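Local coordinates for protein 2-Cys Peroxiredoxin (Plasmodium vivax SaI-1, PDB 2I81) that probably reduces hydrogen peroxide and organic hydroperoxides through a reactive cysteine, as a 2-Cys peroxiredoxin of the malaria parasite, at residues Leu56-Tyr60 / His118-Ser122; Tyr60-Thr65 / Thr99-Trp103; Val140-Phe145 / Leu157-Ala163. One frame throughout, in Å; residues are numbered along the deposited sequence.

In the fold
All three contacts lie in the thioredoxin-like fold of the AhpC/TSA family. Interaction 1 is wholly core, nearest the centre of the chain. It spans two strands of the sheet, 54-59 and 119-122, that are not direct neighbours, so side chains alone meet. Interaction 2 shares Tyr60 with interaction 1 and follows in the loop toward helix 67-77. It joins that loop to helix 97-104 through a His-carboxylate hydrogen bond and aromatic packing. Interaction 3 is a backbone ladder between strands 140-148 and 154-160 with an arginine grip, and a fourth subunit prolongs its sheet. Interactions 2 and 3 reach partly exposed residues at subunit interfaces. His100 NE2 bonds Leu121 O, and Phe59 N bonds Ala144 O.

Interaction 1. Residues Leu56-Tyr60 / His118-Ser122; sequences LLYFY and HTLLS
Tyr58 and His118 meet through one short hydrogen bond, with Tyr58 OH 2.7 Å from His118 NE2. Either atom could be the donor. The two side chains come from opposite directions. Each partner atom lies at the edge of the other ring, near its plane, yet the rings themselves are inclined at 60°. In both residues CG sits between the backbone N and the carbonyl carbon (chi1 78° for Tyr58, 71° for His118), and this brings the rings together over strand 87-93, beside Leu89. Leu120 packs beside this bond. Its CD2 methyl lies 3.9 Å from Tyr58 OH and 4.2 Å from Tyr60 OH, so one branch touches both phenol ends. The Tyr60 hydroxyl itself bonds Asp63. A looser apolar contact joins Leu57 CD2 and Leu121 CD1 at 4.3 Å.

In the second shell, Asp76 accepts a hydrogen bond at His118 ND1. The imidazole is thus held at both nitrogens, which would fix its rotation. The carboxylate may also polarise the ring. In the thioredoxin-like sheet, strand 87-93 separates strands 54-59 and 119-122, and the Tyr58-His118 pair bridges over it. Helix 67-77 packs on Tyr58 through Ile72 and Leu75.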
# COMPACT_ATOMS: atom_id res chain seq x y z
N LEU A 56 -32.19 2.20 -27.81
CA LEU A 56 -32.65 3.16 -26.82
C LEU A 56 -32.91 2.41 -25.51
O LEU A 56 -33.98 1.82 -25.31
CB LEU A 56 -33.90 3.91 -27.29
CG LEU A 56 -34.21 5.26 -26.64
CD1 LEU A 56 -35.00 6.15 -27.58
CD2 LEU A 56 -34.94 5.11 -25.31
N LEU A 57 -31.91 2.42 -24.64
CA LEU A 57 -32.03 1.84 -23.32
C LEU A 57 -32.64 2.89 -22.40
O LEU A 57 -32.05 3.96 -22.20
CB LEU A 57 -30.66 1.40 -22.79
CG LEU A 57 -30.52 0.13 -21.94
CD1 LEU A 57 -29.12 0.04 -21.34
CD2 LEU A 57 -31.59 0.01 -20.86
N TYR A 58 -33.82 2.60 -21.85
CA TYR A 58 -34.42 3.51 -20.88
C TYR A 58 -34.62 2.86 -19.52
O TYR A 58 -35.14 1.75 -19.42
CB TYR A 58 -35.71 4.16 -21.42
CG TYR A 58 -36.96 3.30 -21.40
CD1 TYR A 58 -37.31 2.52 -22.50
CD2 TYR A 58 -37.81 3.31 -20.29
CE1 TYR A 58 -38.47 1.75 -22.49
CE2 TYR A 58 -38.97 2.53 -20.27
CZ TYR A 58 -39.29 1.76 -21.37
OH TYR A 58 -40.43 0.99 -21.36
N PHE A 59 -34.18 3.56 -18.48
CA PHE A 59 -34.30 3.08 -17.11
C PHE A 59 -35.49 3.75 -16.43
O PHE A 59 -35.81 4.91 -16.70
CB PHE A 59 -33.03 3.38 -16.32
CG PHE A 59 -31.79 2.70 -16.85
CD1 PHE A 59 -31.00 3.32 -17.80
CD2 PHE A 59 -31.41 1.45 -16.37
CE1 PHE A 59 -29.85 2.70 -18.29
CE2 PHE A 59 -30.26 0.82 -16.85
CZ PHE A 59 -29.48 1.45 -17.81
N TYR A 60 -36.15 3.00 -15.55
CA TYR A 60 -37.18 3.55 -14.67
C TYR A 60 -37.03 2.88 -13.31
O TYR A 60 -36.64 1.72 -13.24
CB TYR A 60 -38.58 3.35 -15.26
CG TYR A 60 -38.98 1.91 -15.48
CD1 TYR A 60 -38.60 1.22 -16.63
CD2 TYR A 60 -39.75 1.23 -14.53
CE1 TYR A 60 -38.97 -0.10 -16.84
CE2 TYR A 60 -40.12 -0.09 -14.73
CZ TYR A 60 -39.73 -0.75 -15.88
OH TYR A 60 -40.10 -2.06 -16.07
N HIS A 118 -42.84 -3.91 -26.64
CA HIS A 118 -41.37 -3.90 -26.59
C HIS A 118 -40.80 -4.65 -25.38
O HIS A 118 -41.52 -4.94 -24.42
CB HIS A 118 -40.81 -2.48 -26.68
CG HIS A 118 -41.06 -1.64 -25.46
ND1 HIS A 118 -42.18 -0.85 -25.31
CD2 HIS A 118 -40.32 -1.47 -24.33
CE1 HIS A 118 -42.12 -0.23 -24.15
NE2 HIS A 118 -41.01 -0.59 -23.53
N THR A 119 -39.51 -4.95 -25.46
CA THR A 119 -38.82 -5.79 -24.48
C THR A 119 -38.53 -5.05 -23.17
O THR A 119 -38.13 -3.89 -23.18
CB THR A 119 -37.51 -6.35 -25.09
OG1 THR A 119 -37.78 -6.97 -26.35
CG2 THR A 119 -36.85 -7.36 -24.16
N LEU A 120 -38.74 -5.75 -22.05
CA LEU A 120 -38.40 -5.22 -20.73
C LEU A 120 -37.30 -6.03 -20.07
O LEU A 120 -37.43 -7.24 -19.88
CB LEU A 120 -39.64 -5.16 -19.83
CG LEU A 120 -40.77 -4.20 -20.21
CD1 LEU A 120 -41.95 -4.40 -19.26
CD2 LEU A 120 -40.32 -2.74 -20.20
N LEU A 121 -36.21 -5.35 -19.73
CA LEU A 121 -35.04 -5.98 -19.13
C LEU A 121 -35.15 -6.02 -17.61
O LEU A 121 -35.76 -5.14 -17.00
CB LEU A 121 -33.75 -5.25 -19.53
CG LEU A 121 -33.43 -5.04 -21.01
CD1 LEU A 121 -32.15 -4.22 -21.15
CD2 LEU A 121 -33.30 -6.36 -21.76
N SER A 122 -34.56 -7.05 -17.01
CA SER A 122 -34.50 -7.19 -15.57
C SER A 122 -33.07 -6.97 -15.10
O SER A 122 -32.19 -7.79 -15.38
CB SER A 122 -35.01 -8.57 -15.14
OG SER A 122 -34.81 -8.79 -13.75

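Interaction 2. Residues Tyr60-Thr65 / Thr99-Trp103; sequences YPLDFT and THLAW
Asp63 OD2 takes a 2.6 Å hydrogen bond from His100 ND1. It uses its syn lone pair, and the N-H...O angle is 150°. This His-carboxylate pair ties the loop after strand 54-59 to helix 97-104, at a subunit interface. The loop carries Pro61 and Thr65 of the peroxiredoxin PxxxTxxC signature, which is consistent with Cys68, touched by Tyr60, being the peroxidatic cysteine. The other oxygen, Asp63 OD1, accepts a 3.1 Å bond from Tyr60 OH, also on the syn side. Both carboxylate oxygens are used, and the group is held against rotation. The far imidazole nitrogen, His100 NE2, bonds Leu121 O.

At chi1 -156° Trp103 CG points away from the backbone N, and one indole face lies against Asp63 CA and Phe64 N. Asp63 CA makes a CH-pi contact over the six-membered ring, 3.8 Å from its centroid. Tyr60 CE2 comes obliquely within 3.7 Å of Trp103 CZ3. The indole NE1 bonds Gly111 O.

The Phe64 and Trp103 side chains run antiparallel past one another, their rings inclined at 42°. Ala102 of a second subunit packs on Phe64. Trp103 CD1 sits over one face of the Phe64 ring, near the rim, 3.4 Å from Phe64 CE2.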
# COMPACT_ATOMS: atom_id res chain seq x y z
N TYR A 60 -36.15 3.00 -15.55
CA TYR A 60 -37.18 3.55 -14.67
C TYR A 60 -37.03 2.88 -13.31
O TYR A 60 -36.64 1.72 -13.24
CB TYR A 60 -38.58 3.35 -15.26
CG TYR A 60 -38.98 1.91 -15.48
CD1 TYR A 60 -38.60 1.22 -16.63
CD2 TYR A 60 -39.75 1.23 -14.53
CE1 TYR A 60 -38.97 -0.10 -16.84
CE2 TYR A 60 -40.12 -0.09 -14.73
CZ TYR A 60 -39.73 -0.75 -15.88
OH TYR A 60 -40.10 -2.06 -16.07
N PRO A 61 -37.36 3.55 -12.24
CA PRO A 61 -37.15 2.97 -10.93
C PRO A 61 -37.84 1.65 -10.62
O PRO A 61 -37.21 0.75 -10.20
CB PRO A 61 -37.58 4.08 -10.00
CG PRO A 61 -38.29 4.96 -10.77
CD PRO A 61 -37.80 4.93 -12.11
N LEU A 62 -39.14 1.56 -10.79
CA LEU A 62 -39.92 0.53 -10.17
C LEU A 62 -41.17 0.16 -10.90
O LEU A 62 -41.89 0.98 -11.33
CB LEU A 62 -40.23 0.88 -8.74
CG LEU A 62 -39.15 0.69 -7.70
CD1 LEU A 62 -39.54 1.13 -6.40
CD2 LEU A 62 -38.55 -0.63 -7.62
N ASP A 63 -41.42 -1.12 -11.01
CA ASP A 63 -42.72 -1.62 -11.33
C ASP A 63 -43.74 -1.30 -10.29
O ASP A 63 -43.41 -1.15 -9.14
CB ASP A 63 -42.65 -3.10 -11.58
CG ASP A 63 -41.87 -3.43 -12.77
OD1 ASP A 63 -41.21 -2.56 -13.22
OD2 ASP A 63 -41.92 -4.52 -13.26
N PHE A 64 -44.97 -1.18 -10.73
CA PHE A 64 -46.12 -0.85 -9.87
C PHE A 64 -46.00 0.50 -9.16
O PHE A 64 -46.52 0.68 -8.06
CB PHE A 64 -46.40 -1.98 -8.86
CG PHE A 64 -46.81 -3.27 -9.49
CD1 PHE A 64 -45.89 -4.31 -9.63
CD2 PHE A 64 -48.11 -3.45 -9.95
CE1 PHE A 64 -46.27 -5.52 -10.22
CE2 PHE A 64 -48.50 -4.65 -10.54
CZ PHE A 64 -47.57 -5.69 -10.68
N THR A 65 -45.32 1.45 -9.80
CA THR A 65 -45.27 2.82 -9.30
C THR A 65 -46.07 3.79 -10.18
O THR A 65 -47.12 3.42 -10.71
CB THR A 65 -43.82 3.32 -9.05
OG1 THR A 65 -43.02 3.09 -10.21
CG2 THR A 65 -43.21 2.61 -7.85
N THR A 99 -41.87 -9.96 -12.00
CA THR A 99 -42.56 -8.73 -11.64
C THR A 99 -43.02 -7.96 -12.89
O THR A 99 -44.09 -7.35 -12.89
CB THR A 99 -41.70 -7.84 -10.71
OG1 THR A 99 -41.38 -8.57 -9.51
CG2 THR A 99 -42.45 -6.57 -10.31
N HIS A 100 -42.21 -8.01 -13.95
CA HIS A 100 -42.57 -7.40 -15.23
C HIS A 100 -43.80 -8.04 -15.84
O HIS A 100 -44.74 -7.34 -16.23
CB HIS A 100 -41.42 -7.48 -16.23
CG HIS A 100 -40.26 -6.59 -15.91
ND1 HIS A 100 -40.36 -5.51 -15.06
CD2 HIS A 100 -38.98 -6.61 -16.34
CE1 HIS A 100 -39.18 -4.91 -14.98
NE2 HIS A 100 -38.33 -5.56 -15.75
N LEU A 101 -43.79 -9.37 -15.93
CA LEU A 101 -44.88 -10.13 -16.53
C LEU A 101 -46.20 -9.88 -15.80
O LEU A 101 -47.25 -9.74 -16.43
CB LEU A 101 -44.55 -11.63 -16.56
CG LEU A 101 -45.56 -12.61 -17.18
CD1 LEU A 101 -45.85 -12.28 -18.64
CD2 LEU A 101 -45.06 -14.04 -17.04
N ALA A 102 -46.12 -9.82 -14.47
CA ALA A 102 -47.28 -9.54 -13.62
C ALA A 102 -47.82 -8.13 -13.85
O ALA A 102 -49.04 -7.92 -13.79
CB ALA A 102 -46.92 -9.74 -12.17
N TRP A 103 -46.92 -7.18 -14.11
CA TRP A 103 -47.31 -5.80 -14.37
C TRP A 103 -47.97 -5.68 -15.74
O TRP A 103 -48.85 -4.83 -15.94
CB TRP A 103 -46.09 -4.88 -14.29
CG TRP A 103 -46.41 -3.45 -13.96
CD1 TRP A 103 -47.55 -2.97 -13.37
CD2 TRP A 103 -45.57 -2.31 -14.18
NE1 TRP A 103 -47.47 -1.61 -13.22
CE2 TRP A 103 -46.26 -1.17 -13.71
CE3 TRP A 103 -44.29 -2.14 -14.73
CZ2 TRP A 103 -45.73 0.12 -13.77
CZ3 TRP A 103 -43.76 -0.85 -14.79
CH2 TRP A 103 -44.48 0.26 -14.32

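Interaction 3. Residues Val140-Phe145 / Leu157-Ala163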
# COMPACT_ATOMS: atom_id res chain seq x y z
N VAL A 140 -32.65 1.79 -6.69
CA VAL A 140 -33.37 1.82 -7.96
C VAL A 140 -32.66 2.73 -8.96
O VAL A 140 -31.90 3.62 -8.56
CB VAL A 140 -34.84 2.31 -7.77
CG1 VAL A 140 -35.63 1.34 -6.89
CG2 VAL A 140 -34.89 3.72 -7.18
N SER A 141 -32.88 2.49 -10.25
CA SER A 141 -32.27 3.32 -11.28
C SER A 141 -33.07 4.60 -11.52
O SER A 141 -34.29 4.60 -11.42
CB SER A 141 -32.13 2.53 -12.59
OG SER A 141 -33.40 2.21 -13.14
N LEU A 142 -32.36 5.68 -11.83
CA LEU A 142 -33.00 6.96 -12.18
C LEU A 142 -33.64 6.87 -13.56
O LEU A 142 -33.35 5.95 -14.33
CB LEU A 142 -31.98 8.10 -12.14
CG LEU A 142 -31.45 8.56 -10.78
CD1 LEU A 142 -30.09 9.23 -10.94
CD2 LEU A 142 -32.43 9.50 -10.09
N ARG A 143 -34.52 7.82 -13.88
CA ARG A 143 -35.16 7.86 -15.20
C ARG A 143 -34.17 8.31 -16.25
O ARG A 143 -33.91 9.51 -16.41
CB ARG A 143 -36.37 8.78 -15.19
CG ARG A 143 -37.49 8.25 -14.36
CD ARG A 143 -38.66 9.20 -14.30
NE ARG A 143 -39.40 8.97 -13.07
CZ ARG A 143 -40.16 7.90 -12.83
NH1 ARG A 143 -40.30 6.95 -13.75
NH2 ARG A 143 -40.78 7.78 -11.67
N ALA A 144 -33.60 7.35 -16.98
CA ALA A 144 -32.53 7.66 -17.91
C ALA A 144 -32.77 7.19 -19.34
O ALA A 144 -33.28 6.09 -19.57
CB ALA A 144 -31.21 7.10 -17.39
N PHE A 145 -32.42 8.05 -20.29
CA PHE A 145 -32.34 7.67 -21.69
C PHE A 145 -30.89 7.49 -22.09
O PHE A 145 -30.05 8.35 -21.83
CB PHE A 145 -32.98 8.74 -22.59
CG PHE A 145 -34.47 8.63 -22.71
CD1 PHE A 145 -35.23 9.77 -22.96
CD2 PHE A 145 -35.12 7.41 -22.58
CE1 PHE A 145 -36.62 9.69 -23.08
CE2 PHE A 145 -36.50 7.32 -22.70
CZ PHE A 145 -37.25 8.46 -22.95
N LEU A 157 -27.42 11.10 -23.58
CA LEU A 157 -27.75 10.69 -22.22
C LEU A 157 -28.69 11.72 -21.60
O LEU A 157 -28.46 12.92 -21.68
CB LEU A 157 -26.48 10.55 -21.38
CG LEU A 157 -26.60 10.19 -19.89
CD1 LEU A 157 -27.17 8.80 -19.68
CD2 LEU A 157 -25.24 10.32 -19.21
N LEU A 158 -29.77 11.23 -20.99
CA LEU A 158 -30.72 12.08 -20.30
C LEU A 158 -31.08 11.43 -18.98
O LEU A 158 -31.56 10.30 -18.95
CB LEU A 158 -31.97 12.30 -21.16
CG LEU A 158 -33.04 13.29 -20.70
CD1 LEU A 158 -33.72 13.94 -21.89
CD2 LEU A 158 -34.08 12.63 -19.79
N VAL A 159 -30.85 12.15 -17.88
CA VAL A 159 -31.18 11.64 -16.55
C VAL A 159 -32.12 12.60 -15.83
O VAL A 159 -31.78 13.76 -15.58
CB VAL A 159 -29.91 11.38 -15.69
CG1 VAL A 159 -30.28 10.62 -14.43
CG2 VAL A 159 -28.86 10.61 -16.47
N ASN A 160 -33.32 12.11 -15.51
CA ASN A 160 -34.28 12.85 -14.71
C ASN A 160 -34.36 12.26 -13.30
O ASN A 160 -34.11 11.07 -13.11
CB ASN A 160 -35.67 12.81 -15.35
CG ASN A 160 -35.81 13.76 -16.53
OD1 ASN A 160 -34.84 14.40 -16.95
ND2 ASN A 160 -37.01 13.86 -17.07
N ASN A 161 -34.72 13.10 -12.33
CA ASN A 161 -35.01 12.62 -10.99
C ASN A 161 -36.34 11.86 -10.99
O ASN A 161 -37.13 11.98 -11.93
CB ASN A 161 -35.04 13.78 -9.99
CG ASN A 161 -34.64 13.36 -8.58
OD1 ASN A 161 -34.42 12.18 -8.31
ND2 ASN A 161 -34.53 14.34 -7.69
N LEU A 162 -36.58 11.09 -9.93
CA LEU A 162 -37.72 10.16 -9.86
C LEU A 162 -39.11 10.77 -10.15
O LEU A 162 -40.00 10.07 -10.64
CB LEU A 162 -37.74 9.43 -8.51
CG LEU A 162 -36.99 8.10 -8.38
CD1 LEU A 162 -35.48 8.26 -8.49
CD2 LEU A 162 -37.36 7.42 -7.07
N ALA A 163 -39.29 12.05 -9.84
CA ALA A 163 -40.60 12.69 -9.97
C ALA A 163 -40.90 13.24 -11.37
O ALA A 163 -42.05 13.58 -11.66
CB ALA A 163 -40.75 13.79 -8.93
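Phe145 and Leu158 form the close end of this contact. Phe145 N bonds Leu158 O at 2.8 Å, and Leu158 N returns a bond to Phe145 O at 3.0 Å. Phe145 CB and Leu158 CB pack against each other on the same face. Next to them Ala144 faces Val159 as a non-hydrogen-bonded pair. Arg143 and Asn160 follow as a hydrogen-bonded pair with unequal bonds. Asn160 N meets Arg143 O at 2.8 Å, nearly straight at 176°. The return bond from Arg143 N to Asn160 O is long and weak.

This is the antiparallel beta hairpin of strands 140-148 and 154-160. Successive pairs alternate between the two faces of the sheet. Arg143, Phe145, Leu158 and Asn160 share one face, and Ala144 and Val159 the other.

Beyond Asn160 the ladder gives way to a loop, and the Arg143 side chain carries the contact on to Leu162. Its chain is extended from CG to NE. The guanidinium then meets Leu162 O side-on, with NE at 2.7 Å and NH2 at 2.6 Å. The oxygen lies in the guanidinium plane. These two bonds, with the salt bridge from NH1 to Glu71, would fix the rotation of the group.

The looser side holds the partly exposed Asn161, Leu162 and Ala163. Leu142 bridges the two parts: CD1 lies 3.8 Å from Val159 CG1 in the ladder, and CD2 lies 3.7 Å from Leu162 CD1 at the loop. Val140 CG2 only just touches Leu162 CD2, at 4.5 Å. A fourth subunit adds its own antiparallel strand to residues 157-160, and His156 of that subunit bonds Asn160 OD1.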